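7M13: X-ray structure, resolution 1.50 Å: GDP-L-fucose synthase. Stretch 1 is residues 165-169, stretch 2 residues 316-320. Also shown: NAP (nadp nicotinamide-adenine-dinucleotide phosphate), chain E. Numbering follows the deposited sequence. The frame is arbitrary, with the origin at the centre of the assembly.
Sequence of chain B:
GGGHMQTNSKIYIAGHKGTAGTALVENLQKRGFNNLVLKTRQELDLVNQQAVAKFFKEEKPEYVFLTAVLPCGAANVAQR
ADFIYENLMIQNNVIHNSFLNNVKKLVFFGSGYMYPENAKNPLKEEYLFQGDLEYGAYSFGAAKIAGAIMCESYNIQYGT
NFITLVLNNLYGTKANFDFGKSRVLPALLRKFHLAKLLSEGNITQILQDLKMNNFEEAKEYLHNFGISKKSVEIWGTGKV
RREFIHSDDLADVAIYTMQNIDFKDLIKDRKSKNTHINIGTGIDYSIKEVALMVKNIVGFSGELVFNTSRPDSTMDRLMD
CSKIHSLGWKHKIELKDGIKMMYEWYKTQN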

# COMPACT_ATOMS: atom_id res chain seq x y z
N LEU B 165 -10.66 -11.59 -4.14
CA LEU B 165 -11.58 -12.30 -3.25
C LEU B 165 -10.98 -12.32 -1.85
O LEU B 165 -9.81 -12.67 -1.71
CB LEU B 165 -11.80 -13.73 -3.75
CG LEU B 165 -12.28 -13.89 -5.18
CD1 LEU B 165 -12.45 -15.37 -5.54
CD2 LEU B 165 -13.59 -13.13 -5.40
N VAL B 166 -11.74 -11.95 -0.84
CA VAL B 166 -11.22 -11.72 0.53
C VAL B 166 -11.85 -12.71 1.50
O VAL B 166 -13.08 -12.77 1.53
CB VAL B 166 -11.47 -10.27 0.96
CG1 VAL B 166 -10.78 -9.96 2.27
CG2 VAL B 166 -11.04 -9.29 -0.14
N LEU B 167 -11.04 -13.40 2.29
CA LEU B 167 -11.53 -14.39 3.28
C LEU B 167 -10.85 -14.17 4.62
O LEU B 167 -9.85 -13.44 4.72
CB LEU B 167 -11.28 -15.81 2.77
CG LEU B 167 -9.83 -16.20 2.50
CD1 LEU B 167 -9.61 -17.66 2.87
CD2 LEU B 167 -9.47 -15.98 1.05
N ASN B 168 -11.37 -14.85 5.64
CA ASN B 168 -10.86 -14.76 7.02
C ASN B 168 -10.03 -15.97 7.45
O ASN B 168 -8.95 -15.76 7.99
CB ASN B 168 -12.02 -14.54 7.99
CG ASN B 168 -12.45 -13.09 7.98
OD1 ASN B 168 -11.59 -12.20 8.04
ND2 ASN B 168 -13.75 -12.84 8.00
N ASN B 169 -10.53 -17.20 7.31
CA ASN B 169 -9.81 -18.40 7.81
C ASN B 169 -10.05 -19.54 6.84
O ASN B 169 -11.20 -19.90 6.62
CB ASN B 169 -10.23 -18.87 9.21
CG ASN B 169 -9.93 -17.87 10.29
OD1 ASN B 169 -8.78 -17.70 10.69
ND2 ASN B 169 -10.98 -17.16 10.71
N ASP B 316 -13.92 -10.92 17.13
CA ASP B 316 -14.84 -11.63 16.22
C ASP B 316 -14.62 -11.04 14.82
O ASP B 316 -14.44 -9.82 14.73
CB ASP B 316 -16.29 -11.49 16.69
CG ASP B 316 -16.64 -12.16 18.02
OD1 ASP B 316 -15.74 -12.78 18.65
OD2 ASP B 316 -17.83 -12.08 18.38
N ARG B 317 -14.56 -11.87 13.77
CA ARG B 317 -14.47 -11.41 12.37
C ARG B 317 -15.38 -12.30 11.54
O ARG B 317 -15.19 -13.52 11.57
CB ARG B 317 -13.06 -11.50 11.75
CG ARG B 317 -12.00 -10.78 12.55
CD ARG B 317 -12.30 -9.30 12.47
NE ARG B 317 -11.46 -8.67 11.48
CZ ARG B 317 -11.40 -7.36 11.28
NH1 ARG B 317 -10.52 -6.89 10.43
NH2 ARG B 317 -12.23 -6.55 11.92
N LEU B 318 -16.29 -11.70 10.79
CA LEU B 318 -17.22 -12.45 9.93
C LEU B 318 -17.46 -11.59 8.71
O LEU B 318 -17.88 -10.43 8.90
CB LEU B 318 -18.53 -12.66 10.70
CG LEU B 318 -19.70 -13.19 9.89
CD1 LEU B 318 -19.38 -14.54 9.30
CD2 LEU B 318 -20.96 -13.26 10.75
N MET B 319 -17.27 -12.15 7.52
CA MET B 319 -17.57 -11.43 6.27
C MET B 319 -19.08 -11.31 6.04
O MET B 319 -19.80 -12.29 6.20
CB MET B 319 -16.98 -12.13 5.05
CG MET B 319 -15.47 -12.17 4.98
SD MET B 319 -14.70 -10.60 5.35
CE MET B 319 -13.04 -11.02 4.84
N ASP B 320 -19.52 -10.17 5.52
CA ASP B 320 -20.82 -10.03 4.84
C ASP B 320 -20.62 -10.54 3.42
O ASP B 320 -19.79 -9.93 2.71
CB ASP B 320 -21.28 -8.58 4.88
CG ASP B 320 -22.70 -8.38 4.38
OD1 ASP B 320 -23.13 -9.17 3.52
OD2 ASP B 320 -23.38 -7.49 4.88
PA NAP E . -0.13 -21.09 2.09
O1A NAP E . 0.57 -20.35 3.19
O2A NAP E . -0.68 -22.45 2.42
O5B NAP E . 0.81 -21.29 0.84
C5B NAP E . 1.55 -20.20 0.29
C4B NAP E . 2.38 -20.76 -0.82
O4B NAP E . 3.06 -19.64 -1.44
C3B NAP E . 3.47 -21.75 -0.37
O3B NAP E . 3.35 -22.96 -1.11
C2B NAP E . 4.77 -20.99 -0.62
O2B NAP E . 5.84 -21.81 -1.07
C1B NAP E . 4.37 -20.05 -1.75
N9A NAP E . 5.24 -18.89 -1.81
C8A NAP E . 5.44 -17.95 -0.85
N7A NAP E . 6.38 -17.08 -1.15
C5A NAP E . 6.83 -17.49 -2.39
C6A NAP E . 7.84 -16.99 -3.24
N6A NAP E . 8.63 -15.95 -2.93
N1A NAP E . 8.04 -17.65 -4.40
C2A NAP E . 7.27 -18.71 -4.69
N3A NAP E . 6.31 -19.28 -3.96
C4A NAP E . 6.14 -18.61 -2.81
O3 NAP E . -1.30 -20.17 1.52
PN NAP E . -2.86 -20.31 1.75
O1N NAP E . -3.10 -20.47 3.20
O2N NAP E . -3.34 -21.33 0.80
O5D NAP E . -3.36 -18.85 1.29
C5D NAP E . -3.76 -18.61 -0.04
C4D NAP E . -4.20 -17.18 -0.14
O4D NAP E . -5.37 -16.97 0.71
C3D NAP E . -3.16 -16.15 0.30
O3D NAP E . -3.26 -14.96 -0.50
C2D NAP E . -3.57 -15.90 1.73
O2D NAP E . -3.07 -14.68 2.26
C1D NAP E . -5.08 -15.92 1.62
N1N NAP E . -5.70 -16.17 2.94
C2N NAP E . -5.48 -17.33 3.63
C3N NAP E . -5.99 -17.50 4.88
C7N NAP E . -5.77 -18.73 5.68
O7N NAP E . -6.41 -18.88 6.74
N7N NAP E . -4.90 -19.63 5.22
C4N NAP E . -6.82 -16.47 5.46
C5N NAP E . -7.05 -15.29 4.66
C6N NAP E . -6.45 -15.15 3.52
P2B NAP E . 6.69 -22.71 -0.02
O1X NAP E . 5.77 -23.86 0.28
O2X NAP E . 7.06 -21.88 1.13
O3X NAP E . 7.93 -23.12 -0.82

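The two stretches pack without a single hydrogen bond between them. Residues 165-167 end a strand, and the chain continues as loop through N168 and N169. Residues 316-320 have no regular helix or strand. The backbones stay well apart, with L167 CA 7.4 Å from M319 CA and N168 CA 7.3 Å from R317 CA, so side chains fill the gap.

M319 and N168 are the most covered residues. M319 points its CA-to-CB bond toward the first stretch, with chi1 m and chi2 m. With chi3 t (-169°), the terminal methyl is extended, and M319 CE lies 3.6 Å from V166 CG1, an apolar contact. M319 CE is also 3.8 Å from L167 C, so the methyl also rests against the strand backbone. V166, with chi1 t, points sideways. L167 points away and offers mainly its backbone.

N168 points toward the second stretch. With chi1 m and chi2 -46°, its amide turns ND2 toward M319: N168 ND2 lies 3.5 Å from M319 CG, whereas N168 OD1 is 4.9 Å from M319 CG. N168 ND2 is also 3.9 Å from R317 O, but this is not a hydrogen bond; N168 ND2 is hydrogen-bonded elsewhere in the structure. The CA-to-CB bond of R317 points toward the first stretch, but with chi1 m and chi2 m its end leads away.

NADP contacts the first stretch: L167 O is 3.4 Å from NAP C5N, and N168 O is 3.4 Å from NAP C4N.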